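Local coordinates for protein lipopolysaccharide core heptose(I) kinase RfaP (Pseudomonas aeruginosa, PDB 6DFL) that phosphorylates the first heptose of the lipopolysaccharide inner core with ATP and also acts as a protein-tyrosine kinase, at residues V159-C164 with L184-L189; W79-R84 with A192-A197. All blocks are in the same frame, centred on the assembly; numbering follows the deposited sequence.

Contact 1: V159-C164 with L184-L189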
loop_
_atom_site.group_PDB
_atom_site.type_symbol
_atom_site.label_atom_id
_atom_site.label_comp_id
_atom_site.label_asym_id
_atom_site.label_seq_id
_atom_site.Cartn_x
_atom_site.Cartn_y
_atom_site.Cartn_z
ATOM N N VAL A 159 2.503 3.802 -13.445
ATOM C CA VAL A 159 3.671 3.287 -12.740
ATOM C C VAL A 159 3.298 1.975 -12.075
ATOM O O VAL A 159 2.351 1.931 -11.283
ATOM C CB VAL A 159 4.178 4.281 -11.689
ATOM C CG1 VAL A 159 5.217 3.604 -10.808
ATOM C CG2 VAL A 159 4.761 5.484 -12.355
ATOM N N ASN A 160 4.039 0.914 -12.380
ATOM C CA ASN A 160 3.987 -0.299 -11.581
ATOM C C ASN A 160 5.287 -0.435 -10.780
ATOM O O ASN A 160 6.387 -0.163 -11.278
ATOM C CB ASN A 160 3.725 -1.549 -12.435
ATOM C CG ASN A 160 4.826 -1.831 -13.423
ATOM O OD1 ASN A 160 4.949 -1.125 -14.416
ATOM N ND2 ASN A 160 5.637 -2.883 -13.166
ATOM N N HIS A 161 5.146 -0.842 -9.524
ATOM C CA HIS A 161 6.255 -0.736 -8.594
ATOM C C HIS A 161 7.339 -1.750 -8.901
ATOM O O HIS A 161 8.493 -1.373 -9.092
ATOM C CB HIS A 161 5.771 -0.921 -7.169
ATOM C CG HIS A 161 6.741 -0.426 -6.164
ATOM N ND1 HIS A 161 6.429 0.551 -5.246
ATOM C CD2 HIS A 161 8.041 -0.740 -5.961
ATOM C CE1 HIS A 161 7.492 0.796 -4.499
ATOM N NE2 HIS A 161 8.485 0.033 -4.918
ATOM N N ARG A 162 6.968 -3.030 -8.939
ATOM C CA ARG A 162 7.813 -4.203 -9.166
ATOM C C ARG A 162 8.408 -4.714 -7.864
ATOM O O ARG A 162 8.759 -5.887 -7.766
ATOM C CB ARG A 162 8.913 -3.943 -10.177
ATOM C CG ARG A 162 8.409 -3.936 -11.572
ATOM C CD ARG A 162 9.489 -4.289 -12.522
ATOM N NE ARG A 162 9.650 -5.741 -12.614
ATOM C CZ ARG A 162 10.486 -6.340 -13.455
ATOM N NH1 ARG A 162 11.231 -5.603 -14.266
ATOM N NH2 ARG A 162 10.545 -7.661 -13.502
ATOM N N ASP A 163 8.472 -3.866 -6.849
ATOM C CA ASP A 163 8.763 -4.265 -5.483
ATOM C C ASP A 163 7.734 -3.685 -4.526
ATOM O O ASP A 163 8.056 -2.982 -3.560
ATOM C CB ASP A 163 10.176 -3.826 -5.139
ATOM C CG ASP A 163 11.197 -4.559 -5.963
ATOM O OD1 ASP A 163 11.244 -5.799 -5.852
ATOM O OD2 ASP A 163 11.906 -3.913 -6.747
ATOM N N CYS A 164 6.462 -3.990 -4.796
ATOM C CA CYS A 164 5.334 -3.438 -4.057
ATOM C C CYS A 164 5.094 -4.278 -2.809
ATOM O O CYS A 164 4.343 -5.254 -2.813
ATOM C CB CYS A 164 4.106 -3.394 -4.949
ATOM S SG CYS A 164 2.939 -2.219 -4.378
ATOM N N LEU A 184 1.488 8.532 4.370
ATOM C CA LEU A 184 2.363 7.508 3.846
ATOM C C LEU A 184 3.237 8.093 2.745
ATOM O O LEU A 184 2.924 9.134 2.166
ATOM C CB LEU A 184 1.555 6.321 3.317
ATOM C CG LEU A 184 0.730 5.589 4.376
ATOM C CD1 LEU A 184 0.061 4.366 3.799
ATOM C CD2 LEU A 184 1.585 5.207 5.584
ATOM N N SER A 185 4.382 7.443 2.510
ATOM C CA SER A 185 5.174 7.644 1.307
ATOM C C SER A 185 5.583 6.281 0.777
ATOM O O SER A 185 5.954 5.390 1.553
ATOM C CB SER A 185 6.416 8.485 1.571
ATOM O OG SER A 185 6.069 9.733 2.117
ATOM N N VAL A 186 5.493 6.109 -0.526
ATOM C CA VAL A 186 6.021 4.909 -1.158
ATOM C C VAL A 186 7.486 5.155 -1.503
ATOM O O VAL A 186 7.858 6.242 -1.963
ATOM C CB VAL A 186 5.205 4.534 -2.407
ATOM C CG1 VAL A 186 5.142 5.713 -3.397
ATOM C CG2 VAL A 186 5.790 3.268 -3.073
ATOM N N ILE A 187 8.328 4.155 -1.259
ATOM C CA ILE A 187 9.743 4.310 -1.571
ATOM C C ILE A 187 10.180 3.134 -2.416
ATOM O O ILE A 187 9.342 2.356 -2.886
ATOM C CB ILE A 187 10.598 4.411 -0.300
ATOM C CG1 ILE A 187 10.487 3.101 0.488
ATOM C CG2 ILE A 187 10.171 5.606 0.538
ATOM C CD1 ILE A 187 11.595 2.871 1.496
ATOM N N ASP A 188 11.503 2.981 -2.542
ATOM C CA ASP A 188 12.213 2.064 -3.417
ATOM C C ASP A 188 11.560 1.836 -4.758
ATOM O O ASP A 188 10.821 0.861 -4.931
ATOM C CB ASP A 188 12.394 0.695 -2.798
ATOM C CG ASP A 188 13.128 -0.234 -3.746
ATOM O OD1 ASP A 188 14.120 0.226 -4.353
ATOM O OD2 ASP A 188 12.705 -1.387 -3.935
ATOM N N LEU A 189 11.870 2.679 -5.734
ATOM C CA LEU A 189 11.313 2.517 -7.065
ATOM C C LEU A 189 12.390 2.105 -8.063
ATOM O O LEU A 189 12.272 2.382 -9.260
ATOM C CB LEU A 189 10.609 3.810 -7.468
ATOM C CG LEU A 189 9.435 4.099 -6.522
ATOM C CD1 LEU A 189 9.074 5.555 -6.461
ATOM C CD2 LEU A 189 8.236 3.303 -6.960
#
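The imidazole of His161 carries this contact, reaching from the turn after strand 159-160 into the bend formed by Val186 to Leu189. With CG anti to the backbone N (chi1 -162°), the ring lies between its own chain and the partner segment. One face is covered by Asp163 O and Cys164 CA; against the opposite face comes the side chain of Leu189, crossing the imidazole at about a right angle, its CD2 3.7 Å from the ring centroid in a CH-pi contact. Val186 meets the ring tip to tip, CG2 lying in the ring plane 3.3 Å from His161 CE1. His161 NE2 gives a very short hydrogen bond of 2.5 Å to Asp188 O, which sits tilted out of the ring plane. The bond is far from straight, 132° at the hydrogen, and the nitrogen sits above the carbonyl plane.

Asp163 and Asp188 cross obliquely, their carboxylate planes about 25° apart and OD2 to OD2 3.9 Å. Arg191, in a salt bridge to Asp163 OD1, probably offsets the repulsion, while Asp188 OD1 accepts a hydrogen bond from His190. Asp206 of helix 200-212 holds the backbone N of His161 and of Arg162. The His-Arg-Asp sequence matches the catalytic-loop motif of protein kinases, and the Asp188 turn is consistent with the DFG position, whose aspartate binds magnesium in relatives; Asp163 is the probable catalytic aspartate.

Contact 2: W79-R84 with A192-A197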
loop_
_atom_site.group_PDB
_atom_site.type_symbol
_atom_site.label_atom_id
_atom_site.label_comp_id
_atom_site.label_asym_id
_atom_site.label_seq_id
_atom_site.Cartn_x
_atom_site.Cartn_y
_atom_site.Cartn_z
ATOM N N TRP A 79 13.957 7.332 -11.536
ATOM C CA TRP A 79 13.784 8.764 -11.773
ATOM C C TRP A 79 12.447 9.068 -12.432
ATOM O O TRP A 79 11.791 10.051 -12.072
ATOM C CB TRP A 79 14.919 9.312 -12.631
ATOM C CG TRP A 79 14.633 10.661 -13.244
ATOM C CD1 TRP A 79 14.232 10.907 -14.518
ATOM C CD2 TRP A 79 14.745 11.951 -12.602
ATOM N NE1 TRP A 79 14.090 12.274 -14.719
ATOM C CE2 TRP A 79 14.405 12.931 -13.560
ATOM C CE3 TRP A 79 15.100 12.370 -11.311
ATOM C CZ2 TRP A 79 14.403 14.291 -13.274
ATOM C CZ3 TRP A 79 15.100 13.729 -11.032
ATOM C CH2 TRP A 79 14.746 14.671 -12.011
ATOM N N GLN A 80 12.025 8.232 -13.390
ATOM C CA GLN A 80 10.776 8.465 -14.100
ATOM C C GLN A 80 9.579 8.068 -13.242
ATOM O O GLN A 80 8.507 8.684 -13.343
ATOM C CB GLN A 80 10.781 7.702 -15.429
ATOM C CG GLN A 80 11.557 8.363 -16.559
ATOM C CD GLN A 80 11.716 7.448 -17.765
ATOM O OE1 GLN A 80 11.195 6.327 -17.783
ATOM N NE2 GLN A 80 12.447 7.920 -18.780
ATOM N N ALA A 81 9.725 7.043 -12.392
ATOM C CA ALA A 81 8.647 6.734 -11.455
ATOM C C ALA A 81 8.445 7.882 -10.484
ATOM O O ALA A 81 7.320 8.342 -10.267
ATOM C CB ALA A 81 8.936 5.449 -10.692
ATOM N N ILE A 82 9.536 8.357 -9.885
ATOM C CA ILE A 82 9.437 9.479 -8.959
ATOM C C ILE A 82 8.809 10.675 -9.644
ATOM O O ILE A 82 7.967 11.369 -9.067
ATOM C CB ILE A 82 10.820 9.820 -8.391
ATOM C CG1 ILE A 82 11.309 8.684 -7.493
ATOM C CG2 ILE A 82 10.782 11.165 -7.667
ATOM C CD1 ILE A 82 12.610 9.010 -6.852
ATOM N N ARG A 83 9.185 10.925 -10.895
ATOM C CA ARG A 83 8.650 12.101 -11.567
ATOM C C ARG A 83 7.172 11.926 -11.891
ATOM O O ARG A 83 6.384 12.858 -11.713
ATOM C CB ARG A 83 9.473 12.396 -12.817
ATOM C CG ARG A 83 10.866 12.929 -12.472
ATOM C CD ARG A 83 10.987 14.425 -12.689
ATOM N NE ARG A 83 11.383 14.673 -14.073
ATOM C CZ ARG A 83 11.778 15.849 -14.553
ATOM N NH1 ARG A 83 11.833 16.910 -13.750
ATOM N NH2 ARG A 83 12.122 15.959 -15.835
ATOM N N ARG A 84 6.768 10.736 -12.345
ATOM C CA ARG A 84 5.351 10.520 -12.607
ATOM C C ARG A 84 4.545 10.560 -11.321
ATOM O O ARG A 84 3.456 11.146 -11.295
ATOM C CB ARG A 84 5.106 9.199 -13.336
ATOM C CG ARG A 84 3.611 8.902 -13.563
ATOM C CD ARG A 84 3.024 9.589 -14.853
ATOM N NE ARG A 84 3.441 8.837 -16.053
ATOM C CZ ARG A 84 4.314 9.305 -16.942
ATOM N NH1 ARG A 84 4.794 10.539 -16.770
ATOM N NH2 ARG A 84 4.705 8.569 -17.996
ATOM N N ALA A 192 11.049 0.357 -10.853
ATOM C CA ALA A 192 9.717 0.746 -11.267
ATOM C C ALA A 192 9.673 1.063 -12.755
ATOM O O ALA A 192 10.568 1.713 -13.311
ATOM C CB ALA A 192 9.228 1.964 -10.470
ATOM N N GLN A 193 8.583 0.639 -13.385
ATOM C CA GLN A 193 8.327 0.897 -14.791
ATOM C C GLN A 193 7.247 1.959 -14.960
ATOM O O GLN A 193 6.157 1.867 -14.363
ATOM C CB GLN A 193 7.921 -0.387 -15.489
ATOM C CG GLN A 193 8.970 -1.429 -15.359
ATOM C CD GLN A 193 8.523 -2.717 -15.956
ATOM O OE1 GLN A 193 7.310 -2.981 -16.053
ATOM N NE2 GLN A 193 9.486 -3.544 -16.370
ATOM N N THR A 194 7.549 2.942 -15.807
ATOM C CA THR A 194 6.700 4.095 -16.023
ATOM C C THR A 194 6.240 4.111 -17.464
ATOM O O THR A 194 7.072 4.169 -18.382
ATOM C CB THR A 194 7.454 5.374 -15.714
ATOM O OG1 THR A 194 8.021 5.262 -14.410
ATOM C CG2 THR A 194 6.536 6.584 -15.809
ATOM N N ARG A 195 4.921 4.090 -17.651
ATOM C CA ARG A 195 4.314 4.130 -18.966
ATOM C C ARG A 195 3.180 5.124 -18.932
ATOM O O ARG A 195 2.897 5.743 -17.898
ATOM C CB ARG A 195 3.808 2.749 -19.387
ATOM C CG ARG A 195 4.836 1.649 -19.334
ATOM C CD ARG A 195 4.144 0.324 -19.511
ATOM N NE ARG A 195 5.103 -0.763 -19.653
ATOM C CZ ARG A 195 5.483 -1.572 -18.667
ATOM N NH1 ARG A 195 4.984 -1.421 -17.449
ATOM N NH2 ARG A 195 6.365 -2.541 -18.916
ATOM N N ASP A 196 2.502 5.264 -20.059
ATOM C CA ASP A 196 1.292 6.059 -19.972
ATOM C C ASP A 196 0.131 5.248 -19.427
ATOM O O ASP A 196 -0.742 5.821 -18.775
ATOM C CB ASP A 196 0.959 6.692 -21.318
ATOM C CG ASP A 196 1.685 8.033 -21.519
ATOM O OD1 ASP A 196 2.218 8.611 -20.520
ATOM O OD2 ASP A 196 1.705 8.514 -22.680
ATOM N N ALA A 197 0.145 3.927 -19.607
ATOM C CA ALA A 197 -0.817 3.037 -18.970
ATOM C C ALA A 197 -0.103 1.781 -18.506
ATOM O O ALA A 197 0.646 1.177 -19.274
ATOM C CB ALA A 197 -1.952 2.649 -19.920
#
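Apolar packing brings helix 76-87 down onto strand 193-194. The methyls of Ala81 and Ala192 meet at 3.5 Å, CB to CB, and small side chains at this point let the backbones come close: the CA atoms of Ala81 and Thr194 are 5.6 Å apart. Thr194 directs both its branches at the helix. Its CG2, anti to the backbone N, lies over one face of the Arg84 guanidinium, 3.5 Å from NH2. Its OG1 rests against the helix backbone at Gln80 and Ala81, 3.2 Å from Ala81 N, but the angle is too poor for a hydrogen bond.

The polar links all run through Arg84. Its chain leaves with CG anti to the backbone N (chi1 177°), then bends at chi2 and chi3, so the guanidinium folds back across Thr194. NH2 gives a weak but fairly straight hydrogen bond to Arg195 O, 3.4 Å long and 160° at the hydrogen. The salt bridge to Asp196 is purely electrostatic: OD1 stands 3.5 Å from NH2, well out of the guanidinium plane, with no N-H aimed at it.

Within 192-197, Gln193 OE1 accepts from Arg195 NH2 and, weakly, from NH1. The helix-strand joint thus rests on methyl packing and on the Arg84 guanidinium laid against the Thr194 methyl; one weak but directed bond to a carbonyl and an undirected ion pair probably add little directional hold.

In the fold
Contact 1 is nested inside the chain loop closed by contact 2, and their centres lie 10 Å apart. The two-stranded sheet joins them: strand 159-160 of contact 1 pairs antiparallel with strand 193-194 of contact 2, where Asn160 N probably donates a hydrogen bond to Gln193 O at 3.1 Å. Leu189 adds a second connection, its side chain packing on Ala81 and Ile82 of helix 76-87. The probable catalytic Asp163 belongs to contact 1; the side chains of Asp163 and Ala192 are about 7 Å apart, so the segment that packs on helix 76-87 runs close to the probable active site. The bound palmitoyl-phosphopantetheine ligand lies apart, about 12 Å from the Val186 side chain.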